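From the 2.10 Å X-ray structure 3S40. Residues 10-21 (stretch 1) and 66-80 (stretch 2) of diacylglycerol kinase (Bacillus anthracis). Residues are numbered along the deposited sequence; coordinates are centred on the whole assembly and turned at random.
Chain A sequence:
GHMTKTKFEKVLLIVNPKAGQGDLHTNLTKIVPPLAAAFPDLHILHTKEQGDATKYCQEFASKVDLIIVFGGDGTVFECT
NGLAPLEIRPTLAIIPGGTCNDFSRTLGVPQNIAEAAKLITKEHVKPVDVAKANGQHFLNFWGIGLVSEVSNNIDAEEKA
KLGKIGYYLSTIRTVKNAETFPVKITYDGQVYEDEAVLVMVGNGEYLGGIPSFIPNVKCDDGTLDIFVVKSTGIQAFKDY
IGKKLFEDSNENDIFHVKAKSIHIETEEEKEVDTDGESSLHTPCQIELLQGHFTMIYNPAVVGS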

ATOM      1  N   LYS A  10      13.960   0.477 -20.804  1.00 28.62           N
ATOM      2  CA  LYS A  10      12.683   1.024 -21.229  1.00 24.97           C
ATOM      3  C   LYS A  10      11.796   1.330 -20.036  1.00 24.83           C
ATOM      4  O   LYS A  10      11.664   0.528 -19.085  1.00 18.80           O
ATOM      5  CB  LYS A  10      11.979   0.077 -22.202  1.00 26.89           C
ATOM      6  CG  LYS A  10      12.772  -0.136 -23.478  1.00 30.59           C
ATOM      7  CD  LYS A  10      12.429  -1.448 -24.123  1.00 32.42           C
ATOM      8  CE  LYS A  10      11.306  -1.303 -25.111  1.00 48.94           C
ATOM      9  NZ  LYS A  10      11.623  -2.064 -26.358  1.00 51.38           N
ATOM     10  N   VAL A  11      11.199   2.505 -20.100  1.00 13.80           N
ATOM     11  CA  VAL A  11      10.366   3.040 -19.027  1.00 12.34           C
ATOM     12  C   VAL A  11       8.982   3.395 -19.570  1.00 22.99           C
ATOM     13  O   VAL A  11       8.846   3.972 -20.663  1.00 18.11           O
ATOM     14  CB  VAL A  11      11.021   4.296 -18.384  1.00 15.40           C
ATOM     15  CG1 VAL A  11      10.147   4.868 -17.267  1.00 10.84           C
ATOM     16  CG2 VAL A  11      12.447   3.982 -17.885  1.00 17.12           C
ATOM     17  N   LEU A  12       7.963   3.027 -18.803  1.00 16.90           N
ATOM     18  CA  LEU A  12       6.599   3.506 -18.996  1.00 20.39           C
ATOM     19  C   LEU A  12       6.175   4.434 -17.863  1.00 22.08           C
ATOM     20  O   LEU A  12       6.309   4.084 -16.688  1.00 20.76           O
ATOM     21  CB  LEU A  12       5.636   2.325 -19.020  1.00 17.04           C
ATOM     22  CG  LEU A  12       4.146   2.686 -18.940  1.00 17.03           C
ATOM     23  CD1 LEU A  12       3.692   3.518 -20.150  1.00 28.28           C
ATOM     24  CD2 LEU A  12       3.318   1.425 -18.780  1.00 16.05           C
ATOM     25  N   LEU A  13       5.644   5.604 -18.216  1.00 15.91           N
ATOM     26  CA  LEU A  13       4.998   6.502 -17.263  1.00 14.52           C
ATOM     27  C   LEU A  13       3.492   6.523 -17.511  1.00 23.11           C
ATOM     28  O   LEU A  13       3.028   6.898 -18.599  1.00 17.78           O
ATOM     29  CB  LEU A  13       5.571   7.936 -17.378  1.00 17.38           C
ATOM     30  CG  LEU A  13       4.830   9.045 -16.610  1.00 24.75           C
ATOM     31  CD1 LEU A  13       4.974   8.831 -15.097  1.00 20.24           C
ATOM     32  CD2 LEU A  13       5.301  10.466 -16.960  1.00 15.54           C
ATOM     33  N   ILE A  14       2.727   6.105 -16.511  1.00 18.21           N
ATOM     34  CA  ILE A  14       1.264   6.164 -16.589  1.00 17.71           C
ATOM     35  C   ILE A  14       0.805   7.417 -15.883  1.00 22.90           C
ATOM     36  O   ILE A  14       1.156   7.646 -14.727  1.00 20.05           O
ATOM     37  CB  ILE A  14       0.588   4.935 -15.939  1.00 16.50           C
ATOM     38  CG1 ILE A  14       1.010   3.666 -16.685  1.00 17.44           C
ATOM     39  CG2 ILE A  14      -0.964   5.089 -15.927  1.00 12.94           C
ATOM     40  CD1 ILE A  14       0.739   2.356 -15.933  1.00 22.16           C
ATOM     41  N   VAL A  15       0.029   8.232 -16.586  1.00 22.40           N
ATOM     42  CA  VAL A  15      -0.450   9.499 -16.044  1.00 26.93           C
ATOM     43  C   VAL A  15      -1.961   9.518 -15.903  1.00 23.78           C
ATOM     44  O   VAL A  15      -2.678   9.337 -16.886  1.00 28.50           O
ATOM     45  CB  VAL A  15      -0.072  10.674 -16.964  1.00 27.09           C
ATOM     46  CG1 VAL A  15      -0.795  11.950 -16.522  1.00 29.87           C
ATOM     47  CG2 VAL A  15       1.449  10.865 -16.979  1.00 25.68           C
ATOM     48  N   ASN A  16      -2.433   9.739 -14.680  1.00 23.28           N
ATOM     49  CA  ASN A  16      -3.838  10.066 -14.440  1.00 24.45           C
ATOM     50  C   ASN A  16      -4.005  11.575 -14.580  1.00 29.41           C
ATOM     51  O   ASN A  16      -3.524  12.337 -13.735  1.00 31.49           O
ATOM     52  CB  ASN A  16      -4.258   9.602 -13.039  1.00 32.11           C
ATOM     53  CG  ASN A  16      -5.703   9.949 -12.713  1.00 42.39           C
ATOM     54  OD1 ASN A  16      -6.409  10.541 -13.521  1.00 37.74           O
ATOM     55  ND2 ASN A  16      -6.150   9.566 -11.524  1.00 37.52           N
ATOM     56  N   PRO A  17      -4.678  12.015 -15.659  1.00 38.12           N
ATOM     57  CA  PRO A  17      -4.755  13.442 -15.992  1.00 39.63           C
ATOM     58  C   PRO A  17      -5.471  14.224 -14.906  1.00 34.82           C
ATOM     59  O   PRO A  17      -5.269  15.429 -14.768  1.00 39.33           O
ATOM     60  CB  PRO A  17      -5.571  13.460 -17.297  1.00 41.58           C
ATOM     61  CG  PRO A  17      -5.515  12.062 -17.826  1.00 39.76           C
ATOM     62  CD  PRO A  17      -5.430  11.184 -16.615  1.00 36.39           C
ATOM     63  N   LYS A  18      -6.299  13.534 -14.134  1.00 31.21           N
ATOM     64  CA  LYS A  18      -6.986  14.171 -13.019  1.00 41.41           C
ATOM     65  C   LYS A  18      -6.087  14.349 -11.800  1.00 41.52           C
ATOM     66  O   LYS A  18      -6.408  15.119 -10.890  1.00 35.81           O
ATOM     67  CB  LYS A  18      -8.233  13.373 -12.621  1.00 46.38           C
ATOM     68  CG  LYS A  18      -9.488  13.754 -13.380  1.00 58.10           C
ATOM     69  CD  LYS A  18      -9.744  12.841 -14.564  1.00 65.66           C
ATOM     70  CE  LYS A  18     -11.020  13.260 -15.290  1.00 76.58           C
ATOM     71  NZ  LYS A  18     -11.435  12.278 -16.331  1.00 81.24           N
ATOM     72  N   ALA A  19      -4.958  13.652 -11.772  1.00 32.55           N
ATOM     73  CA  ALA A  19      -4.173  13.619 -10.542  1.00 36.94           C
ATOM     74  C   ALA A  19      -3.555  14.983 -10.255  1.00 38.81           C
ATOM     75  O   ALA A  19      -3.453  15.825 -11.138  1.00 38.44           O
ATOM     76  CB  ALA A  19      -3.092  12.537 -10.605  1.00 31.80           C
ATOM     77  N   GLY A  20      -3.149  15.195  -9.009  1.00 29.12           N
ATOM     78  CA  GLY A  20      -2.370  16.361  -8.666  1.00 38.17           C
ATOM     79  C   GLY A  20      -3.205  17.577  -8.317  1.00 53.67           C
ATOM     80  O   GLY A  20      -4.269  17.813  -8.894  1.00 44.62           O
ATOM     81  N   GLN A  21      -2.712  18.339  -7.347  1.00 72.06           N
ATOM     82  CA  GLN A  21      -3.347  19.577  -6.933  1.00 91.64           C
ATOM     83  C   GLN A  21      -3.623  20.402  -8.177  1.00 93.85           C
ATOM     84  O   GLN A  21      -4.776  20.593  -8.566  1.00 94.89           O
ATOM     85  CB  GLN A  21      -2.419  20.357  -5.998  1.00104.39           C
ATOM     86  CG  GLN A  21      -3.086  20.920  -4.752  1.00113.43           C
ATOM     87  CD  GLN A  21      -3.018  19.965  -3.576  1.00118.33           C
ATOM     88  OE1 GLN A  21      -2.488  20.301  -2.515  1.00118.51           O
ATOM     89  NE2 GLN A  21      -3.558  18.765  -3.757  1.00119.74           N
ATOM     90  N   LEU A  66      10.724  -0.534 -16.085  1.00 14.22           N
ATOM     91  CA  LEU A  66      10.250   0.323 -15.013  1.00 16.68           C
ATOM     92  C   LEU A  66       8.890   0.862 -15.400  1.00 20.59           C
ATOM     93  O   LEU A  66       8.709   1.363 -16.526  1.00 20.53           O
ATOM     94  CB  LEU A  66      11.233   1.486 -14.815  1.00 15.92           C
ATOM     95  CG  LEU A  66      10.850   2.550 -13.777  1.00 22.02           C
ATOM     96  CD1 LEU A  66      10.669   1.924 -12.359  1.00 25.96           C
ATOM     97  CD2 LEU A  66      11.881   3.685 -13.743  1.00 19.11           C
ATOM     98  N   ILE A  67       7.931   0.737 -14.496  1.00 16.84           N
ATOM     99  CA  ILE A  67       6.625   1.379 -14.650  1.00 22.22           C
ATOM    100  C   ILE A  67       6.461   2.462 -13.585  1.00 24.98           C
ATOM    101  O   ILE A  67       6.573   2.196 -12.391  1.00 21.22           O
ATOM    102  CB  ILE A  67       5.450   0.375 -14.563  1.00 19.65           C
ATOM    103  CG1 ILE A  67       5.494  -0.602 -15.753  1.00 13.91           C
ATOM    104  CG2 ILE A  67       4.108   1.111 -14.536  1.00 18.72           C
ATOM    105  CD1 ILE A  67       4.262  -1.472 -15.907  1.00 19.96           C
ATOM    106  N   ILE A  68       6.237   3.696 -14.024  1.00 18.78           N
ATOM    107  CA  ILE A  68       6.034   4.810 -13.107  1.00 12.93           C
ATOM    108  C   ILE A  68       4.568   5.166 -13.119  1.00 20.43           C
ATOM    109  O   ILE A  68       3.961   5.252 -14.185  1.00 16.54           O
ATOM    110  CB  ILE A  68       6.842   6.040 -13.540  1.00 16.64           C
ATOM    111  CG1 ILE A  68       8.307   5.643 -13.744  1.00 20.90           C
ATOM    112  CG2 ILE A  68       6.669   7.194 -12.531  1.00 18.48           C
ATOM    113  CD1 ILE A  68       9.167   6.765 -14.299  1.00 19.84           C
ATOM    114  N   VAL A  69       3.972   5.345 -11.948  1.00 18.57           N
ATOM    115  CA  VAL A  69       2.568   5.777 -11.912  1.00 15.66           C
ATOM    116  C   VAL A  69       2.428   7.156 -11.273  1.00 23.03           C
ATOM    117  O   VAL A  69       2.853   7.360 -10.144  1.00 25.06           O
ATOM    118  CB  VAL A  69       1.682   4.729 -11.205  1.00 20.68           C
ATOM    119  CG1 VAL A  69       2.267   4.362  -9.856  1.00 21.45           C
ATOM    120  CG2 VAL A  69       0.246   5.225 -11.090  1.00 29.69           C
ATOM    121  N   PHE A  70       1.878   8.117 -12.020  1.00 22.93           N
ATOM    122  CA  PHE A  70       1.517   9.408 -11.457  1.00 23.41           C
ATOM    123  C   PHE A  70       0.046   9.406 -11.110  1.00 23.75           C
ATOM    124  O   PHE A  70      -0.800   9.423 -11.996  1.00 32.93           O
ATOM    125  CB  PHE A  70       1.801  10.551 -12.430  1.00 21.45           C
ATOM    126  CG  PHE A  70       1.328  11.904 -11.925  1.00 28.65           C
ATOM    127  CD1 PHE A  70       1.586  12.306 -10.625  1.00 27.48           C
ATOM    128  CD2 PHE A  70       0.652  12.782 -12.764  1.00 27.94           C
ATOM    129  CE1 PHE A  70       1.160  13.557 -10.151  1.00 28.56           C
ATOM    130  CE2 PHE A  70       0.229  14.038 -12.303  1.00 30.42           C
ATOM    131  CZ  PHE A  70       0.477  14.422 -10.998  1.00 27.07           C
ATOM    132  N   GLY A  71      -0.270   9.376  -9.820  1.00 24.98           N
ATOM    133  CA  GLY A  71      -1.663   9.373  -9.406  1.00 21.87           C
ATOM    134  C   GLY A  71      -1.875   9.053  -7.940  1.00 29.62           C
ATOM    135  O   GLY A  71      -0.924   8.767  -7.208  1.00 30.09           O
ATOM    136  N   GLY A  72      -3.134   9.088  -7.514  1.00 29.97           N
ATOM    137  CA  GLY A  72      -3.474   8.769  -6.137  1.00 34.33           C
ATOM    138  C   GLY A  72      -3.482   7.289  -5.787  1.00 35.99           C
ATOM    139  O   GLY A  72      -3.037   6.428  -6.563  1.00 28.05           O
ATOM    140  N   ASP A  73      -3.993   6.993  -4.597  1.00 31.55           N
ATOM    141  CA  ASP A  73      -4.024   5.630  -4.074  1.00 34.35           C
ATOM    142  C   ASP A  73      -4.841   4.686  -4.952  1.00 23.71           C
ATOM    143  O   ASP A  73      -4.489   3.527  -5.118  1.00 27.44           O
ATOM    144  CB  ASP A  73      -4.546   5.627  -2.630  1.00 44.89           C
ATOM    145  CG  ASP A  73      -3.730   6.539  -1.710  1.00 57.08           C
ATOM    146  OD1 ASP A  73      -3.882   7.785  -1.801  1.00 67.49           O
ATOM    147  OD2 ASP A  73      -2.938   6.010  -0.903  1.00 51.31           O
ATOM    148  N   GLY A  74      -5.937   5.177  -5.513  1.00 27.59           N
ATOM    149  CA  GLY A  74      -6.729   4.365  -6.422  1.00 30.05           C
ATOM    150  C   GLY A  74      -5.930   3.914  -7.642  1.00 35.70           C
ATOM    151  O   GLY A  74      -5.934   2.736  -8.006  1.00 34.41           O
ATOM    152  N   THR A  75      -5.246   4.857  -8.281  1.00 29.76           N
ATOM    153  CA  THR A  75      -4.427   4.543  -9.453  1.00 30.31           C
ATOM    154  C   THR A  75      -3.270   3.600  -9.121  1.00 28.53           C
ATOM    155  O   THR A  75      -3.000   2.662  -9.864  1.00 26.54           O
ATOM    156  CB  THR A  75      -3.901   5.818 -10.136  1.00 38.25           C
ATOM    157  OG1 THR A  75      -4.999   6.707 -10.385  1.00 41.38           O
ATOM    158  CG2 THR A  75      -3.236   5.476 -11.475  1.00 29.58           C
ATOM    159  N   VAL A  76      -2.594   3.852  -7.999  1.00 23.24           N
ATOM    160  CA  VAL A  76      -1.515   2.990  -7.514  1.00 19.54           C
ATOM    161  C   VAL A  76      -2.035   1.567  -7.319  1.00 27.99           C
ATOM    162  O   VAL A  76      -1.406   0.590  -7.727  1.00 28.58           O
ATOM    163  CB  VAL A  76      -0.949   3.504  -6.152  1.00 29.78           C
ATOM    164  CG1 VAL A  76      -0.160   2.431  -5.446  1.00 27.87           C
ATOM    165  CG2 VAL A  76      -0.092   4.756  -6.341  1.00 22.44           C
ATOM    166  N   PHE A  77      -3.180   1.461  -6.659  1.00 25.25           N
ATOM    167  CA  PHE A  77      -3.821   0.183  -6.424  1.00 24.56           C
ATOM    168  C   PHE A  77      -4.180  -0.538  -7.729  1.00 25.33           C
ATOM    169  O   PHE A  77      -4.140  -1.767  -7.798  1.00 27.37           O
ATOM    170  CB  PHE A  77      -5.072   0.390  -5.567  1.00 38.84           C
ATOM    171  CG  PHE A  77      -5.782  -0.883  -5.195  1.00 49.44           C
ATOM    172  CD1 PHE A  77      -5.133  -1.877  -4.471  1.00 49.69           C
ATOM    173  CD2 PHE A  77      -7.117  -1.073  -5.535  1.00 54.76           C
ATOM    174  CE1 PHE A  77      -5.797  -3.049  -4.107  1.00 51.98           C
ATOM    175  CE2 PHE A  77      -7.788  -2.241  -5.176  1.00 59.46           C
ATOM    176  CZ  PHE A  77      -7.125  -3.231  -4.461  1.00 59.39           C
ATOM    177  N   GLU A  78      -4.552   0.220  -8.761  1.00 22.03           N
ATOM    178  CA  GLU A  78      -4.793  -0.401 -10.057  1.00 26.54           C
ATOM    179  C   GLU A  78      -3.528  -1.066 -10.546  1.00 23.91           C
ATOM    180  O   GLU A  78      -3.575  -2.148 -11.124  1.00 21.68           O
ATOM    181  CB  GLU A  78      -5.262   0.621 -11.096  1.00 29.27           C
ATOM    182  CG  GLU A  78      -6.743   0.926 -11.034  1.00 28.81           C
ATOM    183  CD  GLU A  78      -7.238   1.570 -12.326  1.00 42.73           C
ATOM    184  OE1 GLU A  78      -6.667   1.271 -13.400  1.00 49.28           O
ATOM    185  OE2 GLU A  78      -8.188   2.375 -12.260  1.00 50.37           O
ATOM    186  N   CYS A  79      -2.398  -0.399 -10.331  1.00 26.19           N
ATOM    187  CA  CYS A  79      -1.116  -0.947 -10.743  1.00 28.24           C
ATOM    188  C   CYS A  79      -0.755  -2.207  -9.955  1.00 35.50           C
ATOM    189  O   CYS A  79      -0.336  -3.204 -10.540  1.00 30.04           O
ATOM    190  CB  CYS A  79      -0.008   0.113 -10.622  1.00 26.70           C
ATOM    191  SG  CYS A  79      -0.223   1.489 -11.804  1.00 37.68           S
ATOM    192  N   THR A  80      -0.920  -2.152  -8.634  1.00 29.23           N
ATOM    193  CA  THR A  80      -0.620  -3.301  -7.760  1.00 28.51           C
ATOM    194  C   THR A  80      -1.359  -4.521  -8.238  1.00 19.75           C
ATOM    195  O   THR A  80      -0.785  -5.575  -8.445  1.00 22.35           O
ATOM    196  CB  THR A  80      -1.153  -3.085  -6.342  1.00 32.86           C
ATOM    197  OG1 THR A  80      -0.631  -1.872  -5.810  1.00 26.64           O
ATOM    198  CG2 THR A  80      -0.774  -4.269  -5.435  1.00 39.66           C
TER

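Phe70 contributes the largest share of the 728 Å² buried between the two stretches. Its ring, at a t chi1, extends along the sheet face that also carries Val11, Leu13, Val15, Leu66 and Ile68. Ala19 covers one face of the ring, with Ala19 CB 4.1 Å from the Phe70 ring centroid in a CH-pi contact, while Val15 CG1 approaches the edge, 4.1 Å from Phe70 CD2. Gly20 CA lies 4.2 Å from Phe70 CZ; a CB on Gly20 would sit tight against Phe70 CZ and would also jam against the carbonyl O of Ala19, so glycine fits both the ring and the backbone angles. Farther along this face, Leu13 CD1 packs 3.5 Å from Ile68 CG2, and Val11 CG1 lies 3.7 Å from Ile68 CD1. On the other face, Ile14 CD1 reaches Ile67 CG2 at 3.9 Å and Cys79 SG of the following helix at 4.3 Å. Branched aliphatic residues suit these buried strand positions, filling space without polar groups to satisfy.

Between the two faces, strands 11-15 and 66-71 pair in parallel. Their hydrogen bonds alternate in direction: Leu12 N to Leu66 O (2.9 Å), Ile68 N to Leu12 O (2.7 Å), Ile14 N to Ile68 O (2.8 Å) and Phe70 N to Ile14 O (2.8 Å). At the start of the ladder, the bond from Leu66 N to Lys10 O is weak, at 3.3 Å.

At the polar edge, Asn16 N donates to Phe70 O (3.2 Å), Asn16 ND2 to Thr75 OG1 (3.3 Å), and Asn16 OD1 accepts from Lys18 N (3.1 Å), so the side-chain amide links turn and helix, while the backbone N holds the strand end. Gly71 leaves room beside this linkage: a CB there would clash with Thr75 CB. Lys10 and Lys18 direct their side-chain ends away from the apolar contact.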